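Local coordinates for protein Dok-7 (Mus musculus, PDB 3ML4) that probably activates the muscle receptor tyrosine kinase MuSK as a dimeric adaptor in neuromuscular synapse formation, and binds phosphoinositides through its PH domain, at residues G131-H136 against L142-D147; H116-T121 against S197-C202. All coordinates share one frame; numbering follows the deposited sequence.

Contact 1 of 2, residues G131-H136 against L142-D147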
ATOM      1  N   GLY B 131     -13.252  28.542  -9.473  1.00 30.49           N
ATOM      2  CA  GLY B 131     -13.480  29.039  -8.114  1.00 30.27           C
ATOM      3  C   GLY B 131     -12.647  28.315  -7.069  1.00 30.38           C
ATOM      4  O   GLY B 131     -11.901  27.391  -7.408  1.00 30.37           O
ATOM      5  N   PRO B 132     -12.776  28.717  -5.783  1.00 30.29           N
ATOM      6  CA  PRO B 132     -12.064  28.045  -4.692  1.00 30.19           C
ATOM      7  C   PRO B 132     -12.259  26.528  -4.704  1.00 29.99           C
ATOM      8  O   PRO B 132     -13.355  26.031  -4.989  1.00 30.16           O
ATOM      9  CB  PRO B 132     -12.696  28.652  -3.439  1.00 30.15           C
ATOM     10  CG  PRO B 132     -13.111  30.013  -3.872  1.00 30.34           C
ATOM     11  CD  PRO B 132     -13.598  29.834  -5.282  1.00 30.29           C
ATOM     12  N   ALA B 133     -11.182  25.809  -4.412  1.00 29.49           N
ATOM     13  CA  ALA B 133     -11.185  24.353  -4.370  1.00 29.05           C
ATOM     14  C   ALA B 133      -9.964  23.923  -3.594  1.00 28.76           C
ATOM     15  O   ALA B 133      -9.115  24.745  -3.262  1.00 28.65           O
ATOM     16  CB  ALA B 133     -11.131  23.785  -5.766  1.00 28.93           C
ATOM     17  N   THR B 134      -9.864  22.633  -3.306  1.00 28.64           N
ATOM     18  CA  THR B 134      -8.676  22.123  -2.635  1.00 28.74           C
ATOM     19  C   THR B 134      -8.047  20.998  -3.447  1.00 28.06           C
ATOM     20  O   THR B 134      -8.722  20.043  -3.817  1.00 28.36           O
ATOM     21  CB  THR B 134      -8.973  21.718  -1.165  1.00 28.57           C
ATOM     22  OG1 THR B 134      -7.883  20.951  -0.647  1.00 29.92           O
ATOM     23  CG2 THR B 134     -10.238  20.892  -1.078  1.00 30.00           C
ATOM     24  N   LEU B 135      -6.760  21.138  -3.752  1.00 27.45           N
ATOM     25  CA  LEU B 135      -6.040  20.108  -4.501  1.00 26.76           C
ATOM     26  C   LEU B 135      -5.468  19.066  -3.551  1.00 26.44           C
ATOM     27  O   LEU B 135      -4.756  19.412  -2.606  1.00 26.39           O
ATOM     28  CB  LEU B 135      -4.916  20.721  -5.347  1.00 26.42           C
ATOM     29  CG  LEU B 135      -4.156  19.739  -6.251  1.00 26.12           C
ATOM     30  CD1 LEU B 135      -4.959  19.376  -7.500  1.00 25.19           C
ATOM     31  CD2 LEU B 135      -2.800  20.302  -6.638  1.00 26.36           C
ATOM     32  N   HIS B 136      -5.781  17.797  -3.803  1.00 26.05           N
ATOM     33  CA  HIS B 136      -5.271  16.699  -2.975  1.00 26.11           C
ATOM     34  C   HIS B 136      -4.334  15.770  -3.733  1.00 25.99           C
ATOM     35  O   HIS B 136      -4.660  15.288  -4.819  1.00 25.80           O
ATOM     36  CB  HIS B 136      -6.417  15.873  -2.386  1.00 26.03           C
ATOM     37  CG  HIS B 136      -7.305  16.641  -1.463  1.00 26.39           C
ATOM     38  ND1 HIS B 136      -7.146  16.627  -0.095  1.00 27.21           N
ATOM     39  CD2 HIS B 136      -8.365  17.448  -1.710  1.00 27.25           C
ATOM     40  CE1 HIS B 136      -8.067  17.392   0.462  1.00 27.61           C
ATOM     41  NE2 HIS B 136      -8.820  17.901  -0.496  1.00 27.94           N
ATOM     42  N   LEU B 142      -3.997  12.242  -8.114  1.00 26.69           N
ATOM     43  CA  LEU B 142      -4.240  13.660  -7.911  1.00 26.35           C
ATOM     44  C   LEU B 142      -5.721  13.940  -8.080  1.00 25.97           C
ATOM     45  O   LEU B 142      -6.357  13.467  -9.019  1.00 25.72           O
ATOM     46  CB  LEU B 142      -3.426  14.509  -8.894  1.00 26.41           C
ATOM     47  CG  LEU B 142      -3.434  16.027  -8.671  1.00 26.50           C
ATOM     48  CD1 LEU B 142      -2.567  16.413  -7.471  1.00 25.90           C
ATOM     49  CD2 LEU B 142      -2.981  16.764  -9.931  1.00 26.48           C
ATOM     50  N   VAL B 143      -6.257  14.724  -7.158  1.00 25.78           N
ATOM     51  CA  VAL B 143      -7.677  15.002  -7.111  1.00 25.56           C
ATOM     52  C   VAL B 143      -7.917  16.480  -6.818  1.00 25.57           C
ATOM     53  O   VAL B 143      -7.161  17.110  -6.078  1.00 25.47           O
ATOM     54  CB  VAL B 143      -8.372  14.069  -6.069  1.00 25.42           C
ATOM     55  CG1 VAL B 143      -9.505  14.756  -5.320  1.00 24.82           C
ATOM     56  CG2 VAL B 143      -8.860  12.808  -6.746  1.00 25.48           C
ATOM     57  N   LEU B 144      -8.955  17.030  -7.432  1.00 25.79           N
ATOM     58  CA  LEU B 144      -9.478  18.330  -7.038  1.00 26.30           C
ATOM     59  C   LEU B 144     -10.812  18.132  -6.334  1.00 26.34           C
ATOM     60  O   LEU B 144     -11.617  17.305  -6.757  1.00 26.38           O
ATOM     61  CB  LEU B 144      -9.616  19.263  -8.252  1.00 26.12           C
ATOM     62  CG  LEU B 144      -8.434  20.207  -8.498  1.00 26.36           C
ATOM     63  CD1 LEU B 144      -8.480  20.817  -9.891  1.00 27.75           C
ATOM     64  CD2 LEU B 144      -8.371  21.309  -7.441  1.00 25.87           C
ATOM     65  N   ALA B 145     -11.040  18.879  -5.260  1.00 26.69           N
ATOM     66  CA  ALA B 145     -12.255  18.708  -4.457  1.00 27.15           C
ATOM     67  C   ALA B 145     -12.911  20.029  -4.078  1.00 27.43           C
ATOM     68  O   ALA B 145     -12.231  21.016  -3.797  1.00 27.52           O
ATOM     69  CB  ALA B 145     -11.966  17.869  -3.209  1.00 26.93           C
ATOM     70  N   ARG B 146     -14.242  20.018  -4.064  1.00 28.04           N
ATOM     71  CA  ARG B 146     -15.060  21.208  -3.848  1.00 28.56           C
ATOM     72  C   ARG B 146     -16.208  20.934  -2.905  1.00 28.62           C
ATOM     73  O   ARG B 146     -16.653  19.789  -2.760  1.00 28.30           O
ATOM     74  CB  ARG B 146     -15.696  21.649  -5.162  1.00 28.77           C
ATOM     75  CG  ARG B 146     -15.003  22.760  -5.875  1.00 30.20           C
ATOM     76  CD  ARG B 146     -15.831  23.179  -7.077  1.00 31.97           C
ATOM     77  NE  ARG B 146     -16.896  24.101  -6.701  1.00 33.54           N
ATOM     78  CZ  ARG B 146     -16.774  25.423  -6.697  1.00 34.11           C
ATOM     79  NH1 ARG B 146     -15.627  25.990  -7.054  1.00 34.93           N
ATOM     80  NH2 ARG B 146     -17.800  26.178  -6.337  1.00 34.01           N
ATOM     81  N   ASP B 147     -16.710  22.018  -2.316  1.00 28.82           N
ATOM     82  CA  ASP B 147     -17.945  22.033  -1.527  1.00 29.20           C
ATOM     83  C   ASP B 147     -17.845  21.297  -0.193  1.00 29.44           C
ATOM     84  O   ASP B 147     -16.825  20.684   0.138  1.00 29.60           O
ATOM     85  CB  ASP B 147     -19.154  21.501  -2.327  1.00 29.10           C
ATOM     86  CG  ASP B 147     -19.210  22.027  -3.757  1.00 29.24           C
ATOM     87  OD1 ASP B 147     -18.628  23.096  -4.041  1.00 30.11           O
ATOM     88  OD2 ASP B 147     -19.847  21.361  -4.603  1.00 29.59           O
TER
HETATM   89  O   HOH W   1     -13.384  24.754  -8.150  1.00 24.96           O
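Leu135 and Leu144 meet across a beta hairpin of the IRS-type PTB domain, a worked case of how an antiparallel pair sorts its side chains between two faces. CG of Leu135 stands anti to the backbone N (chi1 -176°), and this directs CD1 toward the partner strand. Leu135 CD1 lies 3.7 Å from Leu144 CG and, on its other flank, 3.8 Å from Leu142 CD1, the leucines passing at a slant rather than in line. With only an alanine in place of Leu135, Leu142 and Leu144 would probably lose the branch that lies between them, opening a gap on this face. The opposite face carries Thr134, His136, Val143 and Ala145. Here Ala145 CB approaches the His136 ring obliquely, 3.9 Å from His136 CD2, while Thr134 CG2 sits 3.4 Å from Ala145 O. The backbone keeps this sorting in register: Thr134 pairs with Ala145 and His136 with Val143 through two hydrogen bonds each, and His136 N reaches Val143 O at 2.7 Å with an N-H...O angle of 169°. Leu135 and Leu144 form the non-hydrogen-bonded pair between them. Toward the less buried end, the Arg146 chain bends at its third torsion and brings a guanidinium edge to Gly131. A water in the guanidinium plane accepts from Arg146 NH1 at 2.8 Å and probably donates to Gly131 O, 3.1 Å away. Arg146 NE also forms a salt bridge with Glu129. The hairpin lies inside the sheet: strand 115-122 bonds to its first arm through Val120 and Phe118, strand 151-157 flanks the second, and strand 59-71 of the PH domain meets the His136 face through Glu70 and Cys67.

Contact 2 of 2, residues H116-T121 against S197-C202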
ATOM      1  N   HIS B 116      -1.442  15.119   0.968  1.00 27.08           N
ATOM      2  CA  HIS B 116      -1.235  16.552   1.119  1.00 27.08           C
ATOM      3  C   HIS B 116      -2.408  17.295   0.495  1.00 26.89           C
ATOM      4  O   HIS B 116      -3.067  16.778  -0.411  1.00 27.03           O
ATOM      5  CB  HIS B 116       0.049  16.968   0.399  1.00 27.26           C
ATOM      6  CG  HIS B 116       1.279  16.260   0.882  1.00 28.06           C
ATOM      7  ND1 HIS B 116       2.276  16.901   1.590  1.00 28.68           N
ATOM      8  CD2 HIS B 116       1.680  14.974   0.747  1.00 27.99           C
ATOM      9  CE1 HIS B 116       3.231  16.037   1.878  1.00 28.35           C
ATOM     10  NE2 HIS B 116       2.895  14.860   1.377  1.00 28.34           N
ATOM     11  N   ARG B 117      -2.668  18.507   0.970  1.00 26.51           N
ATOM     12  CA  ARG B 117      -3.740  19.308   0.414  1.00 26.39           C
ATOM     13  C   ARG B 117      -3.328  20.771   0.332  1.00 26.16           C
ATOM     14  O   ARG B 117      -2.637  21.282   1.214  1.00 26.04           O
ATOM     15  CB  ARG B 117      -5.025  19.135   1.235  1.00 26.63           C
ATOM     16  CG  ARG B 117      -5.195  20.139   2.356  1.00 27.40           C
ATOM     17  CD  ARG B 117      -6.375  19.830   3.236  1.00 29.36           C
ATOM     18  NE  ARG B 117      -5.920  19.310   4.518  1.00 31.05           N
ATOM     19  CZ  ARG B 117      -5.545  20.072   5.537  1.00 32.56           C
ATOM     20  NH1 ARG B 117      -5.591  21.399   5.426  1.00 33.41           N
ATOM     21  NH2 ARG B 117      -5.127  19.510   6.670  1.00 32.65           N
ATOM     22  N   PHE B 118      -3.754  21.436  -0.737  1.00 26.09           N
ATOM     23  CA  PHE B 118      -3.468  22.854  -0.945  1.00 25.94           C
ATOM     24  C   PHE B 118      -4.730  23.580  -1.379  1.00 26.08           C
ATOM     25  O   PHE B 118      -5.371  23.185  -2.358  1.00 26.02           O
ATOM     26  CB  PHE B 118      -2.402  23.035  -2.023  1.00 25.93           C
ATOM     27  CG  PHE B 118      -1.134  22.256  -1.780  1.00 26.21           C
ATOM     28  CD1 PHE B 118      -0.022  22.875  -1.227  1.00 25.82           C
ATOM     29  CD2 PHE B 118      -1.048  20.906  -2.129  1.00 25.97           C
ATOM     30  CE1 PHE B 118       1.162  22.162  -1.014  1.00 25.72           C
ATOM     31  CE2 PHE B 118       0.120  20.191  -1.914  1.00 25.89           C
ATOM     32  CZ  PHE B 118       1.230  20.824  -1.358  1.00 26.08           C
ATOM     33  N   HIS B 119      -5.094  24.632  -0.641  1.00 26.32           N
ATOM     34  CA  HIS B 119      -6.209  25.499  -1.018  1.00 26.19           C
ATOM     35  C   HIS B 119      -5.855  26.277  -2.287  1.00 25.77           C
ATOM     36  O   HIS B 119      -4.898  27.058  -2.303  1.00 25.76           O
ATOM     37  CB  HIS B 119      -6.559  26.473   0.110  1.00 26.61           C
ATOM     38  CG  HIS B 119      -7.193  25.829   1.308  1.00 28.40           C
ATOM     39  ND1 HIS B 119      -6.740  26.029   2.596  1.00 29.85           N
ATOM     40  CD2 HIS B 119      -8.227  24.956   1.406  1.00 29.16           C
ATOM     41  CE1 HIS B 119      -7.484  25.332   3.438  1.00 29.93           C
ATOM     42  NE2 HIS B 119      -8.390  24.669   2.742  1.00 30.16           N
ATOM     43  N   VAL B 120      -6.625  26.049  -3.347  1.00 25.46           N
ATOM     44  CA  VAL B 120      -6.387  26.676  -4.652  1.00 25.19           C
ATOM     45  C   VAL B 120      -7.654  27.305  -5.257  1.00 25.14           C
ATOM     46  O   VAL B 120      -8.772  27.064  -4.791  1.00 25.25           O
ATOM     47  CB  VAL B 120      -5.793  25.666  -5.684  1.00 25.36           C
ATOM     48  CG1 VAL B 120      -4.504  25.014  -5.152  1.00 24.82           C
ATOM     49  CG2 VAL B 120      -6.830  24.606  -6.077  1.00 24.99           C
ATOM     50  N   THR B 121      -7.455  28.115  -6.295  1.00 24.79           N
ATOM     51  CA  THR B 121      -8.535  28.658  -7.102  1.00 24.11           C
ATOM     52  C   THR B 121      -8.360  28.145  -8.522  1.00 24.12           C
ATOM     53  O   THR B 121      -7.338  28.409  -9.157  1.00 24.07           O
ATOM     54  CB  THR B 121      -8.500  30.197  -7.120  1.00 24.20           C
ATOM     55  OG1 THR B 121      -8.284  30.694  -5.790  1.00 24.02           O
ATOM     56  CG2 THR B 121      -9.797  30.760  -7.691  1.00 22.88           C
ATOM     57  N   SER B 197       5.107  21.817  -6.794  1.00 32.19           N
ATOM     58  CA  SER B 197       6.005  21.324  -7.836  1.00 31.20           C
ATOM     59  C   SER B 197       7.086  20.412  -7.258  1.00 30.74           C
ATOM     60  O   SER B 197       7.425  19.379  -7.850  1.00 30.50           O
ATOM     61  CB  SER B 197       6.643  22.505  -8.572  1.00 31.22           C
ATOM     62  OG  SER B 197       7.190  22.101  -9.812  1.00 31.05           O
ATOM     63  N   PHE B 198       7.622  20.803  -6.103  1.00 29.82           N
ATOM     64  CA  PHE B 198       8.637  20.016  -5.422  1.00 29.18           C
ATOM     65  C   PHE B 198       8.079  18.685  -4.910  1.00 28.60           C
ATOM     66  O   PHE B 198       8.752  17.652  -4.971  1.00 28.38           O
ATOM     67  CB  PHE B 198       9.249  20.813  -4.274  1.00 29.32           C
ATOM     68  CG  PHE B 198      10.073  19.983  -3.339  1.00 29.77           C
ATOM     69  CD1 PHE B 198      11.339  19.536  -3.718  1.00 29.69           C
ATOM     70  CD2 PHE B 198       9.583  19.640  -2.080  1.00 29.66           C
ATOM     71  CE1 PHE B 198      12.103  18.767  -2.852  1.00 30.13           C
ATOM     72  CE2 PHE B 198      10.340  18.874  -1.205  1.00 29.66           C
ATOM     73  CZ  PHE B 198      11.599  18.433  -1.589  1.00 29.65           C
ATOM     74  N   LEU B 199       6.850  18.724  -4.403  1.00 27.82           N
ATOM     75  CA  LEU B 199       6.147  17.519  -3.997  1.00 27.10           C
ATOM     76  C   LEU B 199       5.996  16.584  -5.195  1.00 26.57           C
ATOM     77  O   LEU B 199       6.278  15.388  -5.105  1.00 26.26           O
ATOM     78  CB  LEU B 199       4.773  17.881  -3.441  1.00 27.09           C
ATOM     79  CG  LEU B 199       4.105  16.857  -2.531  1.00 26.59           C
ATOM     80  CD1 LEU B 199       4.555  17.115  -1.111  1.00 26.80           C
ATOM     81  CD2 LEU B 199       2.596  16.959  -2.637  1.00 26.16           C
ATOM     82  N   PHE B 200       5.560  17.157  -6.315  1.00 26.09           N
ATOM     83  CA  PHE B 200       5.424  16.443  -7.581  1.00 25.72           C
ATOM     84  C   PHE B 200       6.753  15.841  -8.043  1.00 25.55           C
ATOM     85  O   PHE B 200       6.815  14.663  -8.397  1.00 25.72           O
ATOM     86  CB  PHE B 200       4.858  17.385  -8.648  1.00 25.58           C
ATOM     87  CG  PHE B 200       3.351  17.442  -8.696  1.00 25.32           C
ATOM     88  CD1 PHE B 200       2.586  17.461  -7.528  1.00 25.84           C
ATOM     89  CD2 PHE B 200       2.697  17.511  -9.921  1.00 25.17           C
ATOM     90  CE1 PHE B 200       1.190  17.527  -7.580  1.00 25.85           C
ATOM     91  CE2 PHE B 200       1.303  17.573  -9.988  1.00 25.71           C
ATOM     92  CZ  PHE B 200       0.549  17.582  -8.814  1.00 25.80           C
ATOM     93  N   ASP B 201       7.812  16.646  -8.017  1.00 25.36           N
ATOM     94  CA  ASP B 201       9.156  16.202  -8.396  1.00 25.26           C
ATOM     95  C   ASP B 201       9.623  15.000  -7.585  1.00 25.31           C
ATOM     96  O   ASP B 201      10.259  14.082  -8.117  1.00 25.45           O
ATOM     97  CB  ASP B 201      10.167  17.345  -8.229  1.00 25.10           C
ATOM     98  CG  ASP B 201       9.991  18.446  -9.264  1.00 24.87           C
ATOM     99  OD1 ASP B 201       9.357  18.207 -10.315  1.00 24.16           O
ATOM    100  OD2 ASP B 201      10.495  19.557  -9.019  1.00 23.78           O
ATOM    101  N   CYS B 202       9.318  15.025  -6.293  1.00 25.15           N
ATOM    102  CA  CYS B 202       9.736  13.977  -5.391  1.00 24.96           C
ATOM    103  C   CYS B 202       8.978  12.681  -5.652  1.00 25.27           C
ATOM    104  O   CYS B 202       9.602  11.638  -5.854  1.00 25.55           O
ATOM    105  CB  CYS B 202       9.572  14.428  -3.943  1.00 25.04           C
ATOM    106  SG  CYS B 202      10.818  15.622  -3.409  1.00 23.53           S
TER
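On helix 193-203, whose Leu199 packs against His116, Asp201 OD1 is held by two hydrogen bonds, one with Tyr164 OH and one with a polar side chain of the bound peptide. This is the C-terminal helix of the PTB fold, which packs against the beta sheet and here also lines the peptide site. While Asp201 bonds the peptide, Leu199 on the same helix is directed at strand 115-122. With CG anti to the backbone N (chi1 -159°), the Leu199 branch points at the strand, and both methyls reach His116. Leu199 CD1 sits over one face of the His116 imidazole as a CH-pi contact, 3.6 Å from the ring centroid and 17° off the ring normal. Leu199 CD2 reaches toward CG of His116 and also meets the edge of the Phe118 ring, near its plane, at 4.1 Å from Phe118 CE2. Phe118 is further covered by Met196, about one helical turn earlier. A hydrogen bond between His116 NE2 and Glu114 probably helps fix the rotation of the imidazole. Within these segments the strand and helix share no hydrogen bond; their nearest approach is Leu199 CD1 to His116 CE1, 3.4 Å.

How the contacts relate
Both contacts are largely buried and belong to one PTB domain, yet they differ in kind. Contact 1 joins sequence neighbours within a sheet, buries 504 Å² and draws on paired backbone bonds, turning polar and water-linked at its Arg146 end. Contact 2 brings together segments separated by 75 intervening residues, strand against helix, through side chains alone over 136 Å². Strands 115-122 and 133-138 lie side by side, and probable hydrogen bonds from Ala133 N to Val120 O and from Leu135 N to Phe118 O tie the two contacts. Leu142 CD1 also packs on Phe200 CZ, 3.6 Å away, so the hairpin's leucine face continues toward the helix.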